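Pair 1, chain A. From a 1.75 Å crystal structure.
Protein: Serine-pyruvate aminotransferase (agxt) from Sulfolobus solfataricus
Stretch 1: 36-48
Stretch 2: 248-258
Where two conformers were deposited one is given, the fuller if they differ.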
# COMPACT_ATOMS: atom_id res chain seq x y z
N ALA A 36 -14.99 -3.72 9.21
CA ALA A 36 -13.78 -3.09 9.74
C ALA A 36 -13.50 -1.78 8.99
O ALA A 36 -13.14 -0.76 9.58
CB ALA A 36 -12.58 -4.05 9.64
N LEU A 37 -13.71 -1.81 7.68
CA LEU A 37 -13.55 -0.63 6.84
C LEU A 37 -14.54 0.46 7.23
O LEU A 37 -14.14 1.60 7.42
CB LEU A 37 -13.67 -0.97 5.35
CG LEU A 37 -13.50 0.20 4.36
CD1 LEU A 37 -12.25 1.03 4.63
CD2 LEU A 37 -13.47 -0.29 2.90
N ALA A 38 -15.82 0.10 7.36
CA ALA A 38 -16.84 1.06 7.79
C ALA A 38 -16.52 1.68 9.14
O ALA A 38 -16.67 2.90 9.35
CB ALA A 38 -18.23 0.39 7.83
N TYR A 39 -16.08 0.84 10.07
CA TYR A 39 -15.72 1.30 11.40
C TYR A 39 -14.53 2.27 11.38
O TYR A 39 -14.51 3.27 12.10
CB TYR A 39 -15.48 0.11 12.33
CG TYR A 39 -15.25 0.54 13.75
CD1 TYR A 39 -16.33 0.69 14.64
CD2 TYR A 39 -13.96 0.84 14.21
CE1 TYR A 39 -16.12 1.09 15.97
CE2 TYR A 39 -13.75 1.24 15.52
CZ TYR A 39 -14.83 1.37 16.40
OH TYR A 39 -14.61 1.78 17.69
N SER A 40 -13.51 1.96 10.57
CA SER A 40 -12.36 2.84 10.45
C SER A 40 -12.73 4.18 9.82
O SER A 40 -12.25 5.24 10.26
CB SER A 40 -11.22 2.15 9.66
OG SER A 40 -10.83 0.99 10.35
N LEU A 41 -13.59 4.14 8.81
CA LEU A 41 -14.09 5.34 8.19
C LEU A 41 -14.76 6.26 9.22
O LEU A 41 -14.49 7.47 9.25
CB LEU A 41 -15.01 5.01 7.01
CG LEU A 41 -14.34 4.33 5.81
CD1 LEU A 41 -15.35 3.90 4.81
CD2 LEU A 41 -13.29 5.25 5.14
N LYS A 42 -15.60 5.69 10.09
CA LYS A 42 -16.23 6.48 11.17
C LYS A 42 -15.22 7.02 12.17
O LYS A 42 -15.32 8.16 12.62
CB LYS A 42 -17.31 5.67 11.91
CG LYS A 42 -18.47 5.34 11.03
CD LYS A 42 -19.51 4.52 11.76
CE LYS A 42 -20.33 3.69 10.77
NZ LYS A 42 -21.11 4.53 9.82
N GLY A 43 -14.22 6.18 12.47
CA GLY A 43 -13.13 6.52 13.36
C GLY A 43 -12.32 7.69 12.86
O GLY A 43 -11.88 8.51 13.68
N LEU A 44 -12.11 7.77 11.54
CA LEU A 44 -11.48 8.92 10.92
C LEU A 44 -12.26 10.21 11.18
O LEU A 44 -11.68 11.22 11.55
CB LEU A 44 -11.26 8.71 9.41
CG LEU A 44 -10.24 9.60 8.68
CD1 LEU A 44 -8.87 9.69 9.37
CD2 LEU A 44 -10.05 9.13 7.25
N ARG A 45 -13.59 10.16 11.00
CA ARG A 45 -14.42 11.33 11.31
C ARG A 45 -14.28 11.75 12.76
O ARG A 45 -14.18 12.94 13.08
CB ARG A 45 -15.90 11.06 11.00
CG ARG A 45 -16.24 10.99 9.52
CD ARG A 45 -17.73 11.32 9.32
NE ARG A 45 -18.22 10.92 7.99
CZ ARG A 45 -18.55 9.68 7.66
NH1 ARG A 45 -18.45 8.71 8.55
NH2 ARG A 45 -18.98 9.40 6.45
N TYR A 46 -14.27 10.76 13.65
CA TYR A 46 -14.14 10.98 15.08
C TYR A 46 -12.82 11.68 15.47
O TYR A 46 -12.84 12.70 16.16
CB TYR A 46 -14.36 9.64 15.83
CG TYR A 46 -14.15 9.74 17.33
CD1 TYR A 46 -15.09 10.38 18.16
CD2 TYR A 46 -13.01 9.21 17.91
CE1 TYR A 46 -14.87 10.49 19.53
CE2 TYR A 46 -12.78 9.32 19.28
CZ TYR A 46 -13.72 9.96 20.08
OH TYR A 46 -13.50 10.05 21.42
N VAL A 47 -11.68 11.16 15.02
CA VAL A 47 -10.39 11.75 15.40
C VAL A 47 -10.09 13.08 14.68
O VAL A 47 -9.30 13.90 15.17
CB VAL A 47 -9.19 10.76 15.24
CG1 VAL A 47 -9.42 9.48 16.04
CG2 VAL A 47 -8.93 10.43 13.76
N MET A 48 -10.70 13.29 13.53
CA MET A 48 -10.54 14.57 12.84
C MET A 48 -11.63 15.59 13.18
O MET A 48 -11.57 16.74 12.75
CB MET A 48 -10.43 14.35 11.35
CG MET A 48 -9.01 14.01 10.96
SD MET A 48 -8.96 13.45 9.28
CE MET A 48 -7.25 12.98 9.11
N VAL A 248 -4.27 -5.05 7.33
CA VAL A 248 -3.83 -3.76 7.88
C VAL A 248 -5.06 -2.95 8.29
O VAL A 248 -5.04 -2.23 9.28
CB VAL A 248 -2.97 -2.99 6.85
CG1 VAL A 248 -2.56 -1.62 7.36
CG2 VAL A 248 -1.73 -3.79 6.54
N ILE A 249 -6.12 -3.07 7.51
CA ILE A 249 -7.39 -2.35 7.80
C ILE A 249 -8.11 -2.95 9.03
O ILE A 249 -8.75 -2.22 9.81
CB ILE A 249 -8.31 -2.34 6.57
CG1 ILE A 249 -7.74 -1.37 5.51
CG2 ILE A 249 -9.73 -1.85 6.94
CD1 ILE A 249 -8.35 -1.49 4.12
N LEU A 250 -8.01 -4.27 9.21
CA LEU A 250 -8.52 -4.93 10.43
C LEU A 250 -7.80 -4.38 11.67
O LEU A 250 -8.43 -4.05 12.69
CB LEU A 250 -8.32 -6.45 10.35
CG LEU A 250 -9.05 -7.25 9.25
CD1 LEU A 250 -8.71 -8.75 9.33
CD2 LEU A 250 -10.53 -7.03 9.34
N GLN A 251 -6.46 -4.30 11.57
CA GLN A 251 -5.65 -3.72 12.65
C GLN A 251 -6.06 -2.26 12.92
O GLN A 251 -6.22 -1.86 14.09
CB GLN A 251 -4.15 -3.85 12.33
CG GLN A 251 -3.67 -5.31 12.34
CD GLN A 251 -2.31 -5.54 11.69
OE1 GLN A 251 -2.04 -5.07 10.59
NE2 GLN A 251 -1.46 -6.32 12.36
N LEU A 252 -6.25 -1.48 11.85
CA LEU A 252 -6.69 -0.08 11.97
C LEU A 252 -8.04 0.06 12.72
O LEU A 252 -8.20 0.97 13.53
CB LEU A 252 -6.76 0.63 10.58
CG LEU A 252 -7.18 2.13 10.61
CD1 LEU A 252 -6.18 3.01 11.40
CD2 LEU A 252 -7.41 2.72 9.21
N ALA A 253 -8.99 -0.83 12.45
CA ALA A 253 -10.31 -0.73 13.12
C ALA A 253 -10.20 -0.93 14.64
O ALA A 253 -10.90 -0.27 15.45
CB ALA A 253 -11.30 -1.74 12.52
N GLU A 254 -9.30 -1.83 15.02
CA GLU A 254 -8.99 -2.09 16.41
C GLU A 254 -8.26 -0.91 17.05
O GLU A 254 -8.54 -0.57 18.19
CB GLU A 254 -8.16 -3.38 16.53
CG GLU A 254 -7.77 -3.79 17.97
CD GLU A 254 -8.98 -4.11 18.89
OE1 GLU A 254 -10.14 -4.16 18.43
OE2 GLU A 254 -8.75 -4.32 20.10
N ALA A 255 -7.30 -0.30 16.33
CA ALA A 255 -6.70 0.94 16.85
C ALA A 255 -7.78 1.99 17.12
O ALA A 255 -7.80 2.62 18.19
CB ALA A 255 -5.63 1.49 15.89
N PHE A 256 -8.70 2.17 16.17
CA PHE A 256 -9.76 3.16 16.38
C PHE A 256 -10.68 2.80 17.57
O PHE A 256 -11.18 3.72 18.26
CB PHE A 256 -10.59 3.37 15.12
CG PHE A 256 -10.00 4.38 14.15
CD1 PHE A 256 -9.70 5.68 14.57
CD2 PHE A 256 -9.78 4.03 12.82
CE1 PHE A 256 -9.17 6.61 13.67
CE2 PHE A 256 -9.25 4.96 11.91
CZ PHE A 256 -8.94 6.25 12.34
N ARG A 257 -10.91 1.50 17.80
CA ARG A 257 -11.73 1.07 18.96
C ARG A 257 -11.05 1.52 20.25
O ARG A 257 -11.68 2.12 21.11
CB ARG A 257 -11.99 -0.45 18.95
CG ARG A 257 -13.16 -0.91 19.89
CD ARG A 257 -13.24 -2.46 20.01
NE ARG A 257 -12.00 -3.04 20.53
CZ ARG A 257 -11.65 -3.07 21.82
NH1 ARG A 257 -12.46 -2.57 22.76
NH2 ARG A 257 -10.49 -3.62 22.18
N LEU A 258 -9.74 1.26 20.35
CA LEU A 258 -8.95 1.69 21.51
C LEU A 258 -8.89 3.22 21.70
O LEU A 258 -8.95 3.70 22.83
CB LEU A 258 -7.56 1.08 21.44
CG LEU A 258 -7.57 -0.46 21.49
CD1 LEU A 258 -6.17 -1.03 21.28
CD2 LEU A 258 -8.21 -0.97 22.81
O HOH W 1 -14.03 4.69 16.75

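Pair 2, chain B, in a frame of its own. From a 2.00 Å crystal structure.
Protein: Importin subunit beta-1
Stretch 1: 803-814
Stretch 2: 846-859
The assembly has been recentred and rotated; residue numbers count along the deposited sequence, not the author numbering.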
# COMPACT_ATOMS: atom_id res chain seq x y z
N VAL B 803 -16.00 21.37 -1.65
CA VAL B 803 -16.41 22.65 -2.21
C VAL B 803 -17.94 22.74 -2.19
O VAL B 803 -18.51 23.83 -1.97
CB VAL B 803 -15.80 22.82 -3.61
CG1 VAL B 803 -16.54 22.00 -4.65
CG2 VAL B 803 -15.74 24.27 -4.01
N GLY B 804 -18.62 21.60 -2.35
CA GLY B 804 -20.06 21.58 -2.16
C GLY B 804 -20.48 22.03 -0.77
O GLY B 804 -21.44 22.79 -0.61
N LEU B 805 -19.76 21.57 0.26
CA LEU B 805 -20.02 22.04 1.62
C LEU B 805 -19.87 23.55 1.71
O LEU B 805 -20.68 24.23 2.36
CB LEU B 805 -19.08 21.37 2.61
CG LEU B 805 -19.43 19.96 3.10
CD1 LEU B 805 -18.25 19.40 3.88
CD2 LEU B 805 -20.69 19.99 3.96
N ILE B 806 -18.82 24.09 1.09
CA ILE B 806 -18.63 25.55 1.13
C ILE B 806 -19.89 26.24 0.61
O ILE B 806 -20.44 27.16 1.25
CB ILE B 806 -17.38 25.95 0.33
CG1 ILE B 806 -16.13 25.30 0.94
CG2 ILE B 806 -17.22 27.47 0.32
CD1 ILE B 806 -14.84 25.56 0.15
N GLY B 807 -20.40 25.77 -0.52
CA GLY B 807 -21.56 26.40 -1.13
C GLY B 807 -22.83 26.23 -0.32
O GLY B 807 -23.54 27.21 -0.05
N ASP B 808 -23.15 24.99 0.06
CA ASP B 808 -24.41 24.72 0.76
C ASP B 808 -24.46 25.42 2.11
O ASP B 808 -25.47 26.04 2.47
CB ASP B 808 -24.60 23.22 0.94
CG ASP B 808 -24.63 22.46 -0.38
OD1 ASP B 808 -24.80 23.10 -1.44
OD2 ASP B 808 -24.50 21.21 -0.35
N ILE B 809 -23.38 25.33 2.88
CA ILE B 809 -23.35 26.03 4.16
C ILE B 809 -23.55 27.52 3.92
O ILE B 809 -24.34 28.17 4.62
CB ILE B 809 -22.05 25.73 4.92
CG1 ILE B 809 -22.03 24.26 5.34
CG2 ILE B 809 -21.93 26.63 6.15
CD1 ILE B 809 -20.72 23.78 5.94
N ALA B 810 -22.86 28.08 2.91
CA ALA B 810 -23.09 29.49 2.59
C ALA B 810 -24.57 29.77 2.34
O ALA B 810 -25.12 30.76 2.83
CB ALA B 810 -22.27 29.90 1.37
N ALA B 811 -25.23 28.90 1.57
CA ALA B 811 -26.63 29.13 1.23
C ALA B 811 -27.53 29.04 2.45
O ALA B 811 -28.61 29.65 2.47
CB ALA B 811 -27.09 28.12 0.18
N MET B 812 -27.13 28.28 3.47
CA MET B 812 -27.98 28.12 4.64
C MET B 812 -28.02 29.38 5.51
O MET B 812 -28.96 29.55 6.28
CB MET B 812 -27.50 26.95 5.48
CG MET B 812 -27.81 25.60 4.87
SD MET B 812 -27.14 24.27 5.85
CE MET B 812 -27.94 24.56 7.42
N PHE B 813 -27.00 30.23 5.44
CA PHE B 813 -26.96 31.42 6.29
C PHE B 813 -26.92 32.68 5.44
O PHE B 813 -25.83 33.22 5.15
CB PHE B 813 -25.74 31.37 7.22
CG PHE B 813 -25.75 30.21 8.19
CD1 PHE B 813 -25.20 28.99 7.83
CD2 PHE B 813 -26.28 30.35 9.46
CE1 PHE B 813 -25.19 27.92 8.71
CE2 PHE B 813 -26.28 29.28 10.36
CZ PHE B 813 -25.73 28.08 9.98
N PRO B 814 -28.06 33.22 5.01
CA PRO B 814 -28.05 34.51 4.32
C PRO B 814 -27.97 35.72 5.24
O PRO B 814 -27.91 36.85 4.75
CB PRO B 814 -29.38 34.49 3.55
CG PRO B 814 -30.29 33.71 4.44
CD PRO B 814 -29.43 32.65 5.10
N ASP B 846 -18.83 22.28 -11.78
CA ASP B 846 -20.13 22.90 -11.55
C ASP B 846 -20.33 23.21 -10.07
O ASP B 846 -20.75 24.32 -9.71
CB ASP B 846 -21.25 21.97 -12.05
CG ASP B 846 -21.14 21.66 -13.54
OD1 ASP B 846 -20.57 22.48 -14.29
OD2 ASP B 846 -21.63 20.59 -13.96
N THR B 847 -20.03 22.24 -9.21
CA THR B 847 -20.14 22.48 -7.77
C THR B 847 -19.24 23.63 -7.34
O THR B 847 -19.64 24.47 -6.53
CB THR B 847 -19.79 21.20 -7.00
OG1 THR B 847 -20.58 20.11 -7.49
CG2 THR B 847 -20.05 21.39 -5.51
N ALA B 848 -18.02 23.69 -7.89
CA ALA B 848 -17.12 24.79 -7.56
C ALA B 848 -17.69 26.13 -8.01
O ALA B 848 -17.51 27.15 -7.33
CB ALA B 848 -15.75 24.56 -8.19
N ARG B 849 -18.39 26.15 -9.14
CA ARG B 849 -19.06 27.37 -9.58
C ARG B 849 -20.12 27.79 -8.58
O ARG B 849 -20.17 28.95 -8.16
CB ARG B 849 -19.66 27.16 -10.97
CG ARG B 849 -20.59 28.28 -11.46
CD ARG B 849 -19.85 29.59 -11.71
NE ARG B 849 -20.56 30.42 -12.68
CZ ARG B 849 -20.11 31.57 -13.16
NH1 ARG B 849 -18.93 32.05 -12.78
NH2 ARG B 849 -20.83 32.26 -14.04
N TRP B 850 -20.99 26.85 -8.18
CA TRP B 850 -21.98 27.14 -7.14
C TRP B 850 -21.31 27.72 -5.89
O TRP B 850 -21.74 28.74 -5.35
CB TRP B 850 -22.76 25.86 -6.83
CG TRP B 850 -23.47 25.82 -5.50
CD1 TRP B 850 -23.14 25.04 -4.42
CD2 TRP B 850 -24.64 26.56 -5.12
NE1 TRP B 850 -24.02 25.26 -3.39
CE2 TRP B 850 -24.95 26.19 -3.79
CE3 TRP B 850 -25.44 27.50 -5.76
CZ2 TRP B 850 -26.04 26.73 -3.10
CZ3 TRP B 850 -26.52 28.04 -5.07
CH2 TRP B 850 -26.80 27.65 -3.76
N ALA B 851 -20.21 27.09 -5.46
CA ALA B 851 -19.50 27.56 -4.27
C ALA B 851 -18.95 28.97 -4.47
O ALA B 851 -18.94 29.77 -3.53
CB ALA B 851 -18.36 26.60 -3.94
N ARG B 852 -18.48 29.28 -5.68
CA ARG B 852 -17.95 30.61 -5.96
C ARG B 852 -19.05 31.66 -5.90
O ARG B 852 -18.89 32.72 -5.28
CB ARG B 852 -17.26 30.62 -7.32
CG ARG B 852 -16.60 31.93 -7.70
CD ARG B 852 -15.61 32.37 -6.64
NE ARG B 852 -14.73 33.43 -7.11
CZ ARG B 852 -13.86 34.08 -6.33
NH1 ARG B 852 -13.77 33.78 -5.05
NH2 ARG B 852 -13.10 35.03 -6.85
N GLU B 853 -20.19 31.37 -6.53
CA GLU B 853 -21.34 32.27 -6.43
C GLU B 853 -21.68 32.55 -4.98
O GLU B 853 -21.78 33.71 -4.56
CB GLU B 853 -22.54 31.65 -7.15
CG GLU B 853 -22.32 31.38 -8.63
CD GLU B 853 -23.41 30.52 -9.23
OE1 GLU B 853 -24.50 30.42 -8.62
OE2 GLU B 853 -23.18 29.93 -10.31
N GLN B 854 -21.84 31.49 -4.17
CA GLN B 854 -22.26 31.70 -2.79
C GLN B 854 -21.20 32.42 -1.98
O GLN B 854 -21.53 33.26 -1.14
CB GLN B 854 -22.62 30.36 -2.16
CG GLN B 854 -23.88 29.74 -2.74
CD GLN B 854 -25.08 30.65 -2.61
OE1 GLN B 854 -25.31 31.25 -1.56
NE2 GLN B 854 -25.84 30.79 -3.69
N GLN B 855 -19.92 32.11 -2.21
CA GLN B 855 -18.85 32.78 -1.48
C GLN B 855 -18.84 34.28 -1.78
O GLN B 855 -18.77 35.11 -0.86
CB GLN B 855 -17.51 32.14 -1.86
CG GLN B 855 -16.29 32.83 -1.26
CD GLN B 855 -15.59 33.75 -2.25
OE1 GLN B 855 -15.52 33.47 -3.45
NE2 GLN B 855 -15.06 34.86 -1.75
N LYS B 856 -18.90 34.64 -3.06
CA LYS B 856 -18.94 36.06 -3.43
C LYS B 856 -20.15 36.75 -2.81
O LYS B 856 -20.05 37.88 -2.31
CB LYS B 856 -18.95 36.22 -4.95
CG LYS B 856 -17.66 35.83 -5.62
CD LYS B 856 -17.75 35.98 -7.13
CE LYS B 856 -16.43 36.45 -7.72
NZ LYS B 856 -16.10 37.84 -7.29
N ARG B 857 -21.31 36.08 -2.84
CA ARG B 857 -22.48 36.66 -2.18
C ARG B 857 -22.23 36.85 -0.69
O ARG B 857 -22.69 37.83 -0.10
CB ARG B 857 -23.71 35.78 -2.42
CG ARG B 857 -24.90 36.19 -1.56
CD ARG B 857 -26.21 35.65 -2.11
NE ARG B 857 -26.86 36.59 -3.02
CZ ARG B 857 -27.43 37.73 -2.64
NH1 ARG B 857 -27.43 38.09 -1.37
NH2 ARG B 857 -28.00 38.52 -3.54
N GLN B 858 -21.50 35.92 -0.06
CA GLN B 858 -21.19 36.06 1.36
C GLN B 858 -20.33 37.29 1.61
O GLN B 858 -20.53 38.01 2.59
CB GLN B 858 -20.50 34.80 1.88
CG GLN B 858 -21.44 33.64 2.16
CD GLN B 858 -22.36 33.89 3.34
OE1 GLN B 858 -21.95 34.46 4.35
NE2 GLN B 858 -23.60 33.45 3.22
N LEU B 859 -19.35 37.53 0.73
CA LEU B 859 -18.56 38.75 0.86
C LEU B 859 -19.40 39.99 0.64
O LEU B 859 -19.12 41.05 1.23
CB LEU B 859 -17.38 38.73 -0.12
CG LEU B 859 -16.16 37.88 0.23
CD1 LEU B 859 -14.97 38.35 -0.60
CD2 LEU B 859 -15.82 37.92 1.71

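The sharpest difference lies one turn past the closest backbone approach, where a glycine under an aromatic ring in pair 1 is replaced in the comparison by an alanine against a glutamine in pair 2. In pair 1 the position holds Gly A43 opposite Phe A256; in pair 2 the superposed residues are Ala B810 and Gln B854. Phe A256 has the largest covered area of its pair, 117 Å², and its ring lies flat against the glycine: Gly A43 CA sits 3.9 Å from the Phe A256 ring centroid, 16° off the ring normal. An ideal CB on Gly A43 would stand 2.5 Å from Phe A256 CG, a clash, so the ring occupies space that a side chain there would need. In pair 2 the slimmer Gln B854 leaves room for a methyl, and Ala B810 CB packs 3.6 Å from Gln B854 CB.

These differences are set on nearly the same backbone. Fourteen central residues superpose with an RMSD of 0.6 Å over N, CA and C. Both pairs are helices running in broadly the same direction, at 46° in pair 1 and 38° in pair 2, with axes approaching to 8.4 and 7.8 Å. The buried areas, 536 and 539 Å², are almost equal despite the different residues.

The common anchor is an alanine: Ala A253 and Ala B851 coincide to 0.3 Å in both CA and side-chain centre. What faces it differs. In pair 1 it meets Ser A40, with the two CA atoms 4.9 Å apart. Ser A40 OG reaches 3.3 Å from Ala A253 CA, and the side chain sits as a knob among Ile A249, Leu A252, Ala A253 and Phe A256. Ser A40 OG donates to Ala A36 O within its own helix at 3.0 Å. In pair 2 the matching residue is Gly B807, and Gly B807 CA comes to 3.9 Å from Ala B851 CA. An ideal CB there would lie 2.5 Å from Trp B850 CD1, so the indole fills the room left by the absent side chain.

At the first residue of stretch 1, Ala A36 and Val B803 match, and both point toward the partner helix. The small Ala A36 is met by a long residue, its CB lying 3.6 Å from Leu A250 CD2; the larger Val B803 faces the short Ala B848, with Val B803 CG2 and Ala B848 CB 4.2 Å apart. Bulk has moved from one helix to the other.

Polar contacts separate the pairs further. In pair 2 Trp B850 NE1 donates to Asp B808 OD1 at 3.0 Å, the acceptor lying at the ring edge; the matching positions in pair 1, Leu A252 and Leu A41, are both apolar. In pair 1 a water makes weak bonds to Tyr A39 OH (3.1 Å) and Phe A256 O (3.4 Å). Pair 2 also has Gln B858 NE2 donating to Phe B813 O at 3.0 Å, which ties the second helix to the loop that follows the first.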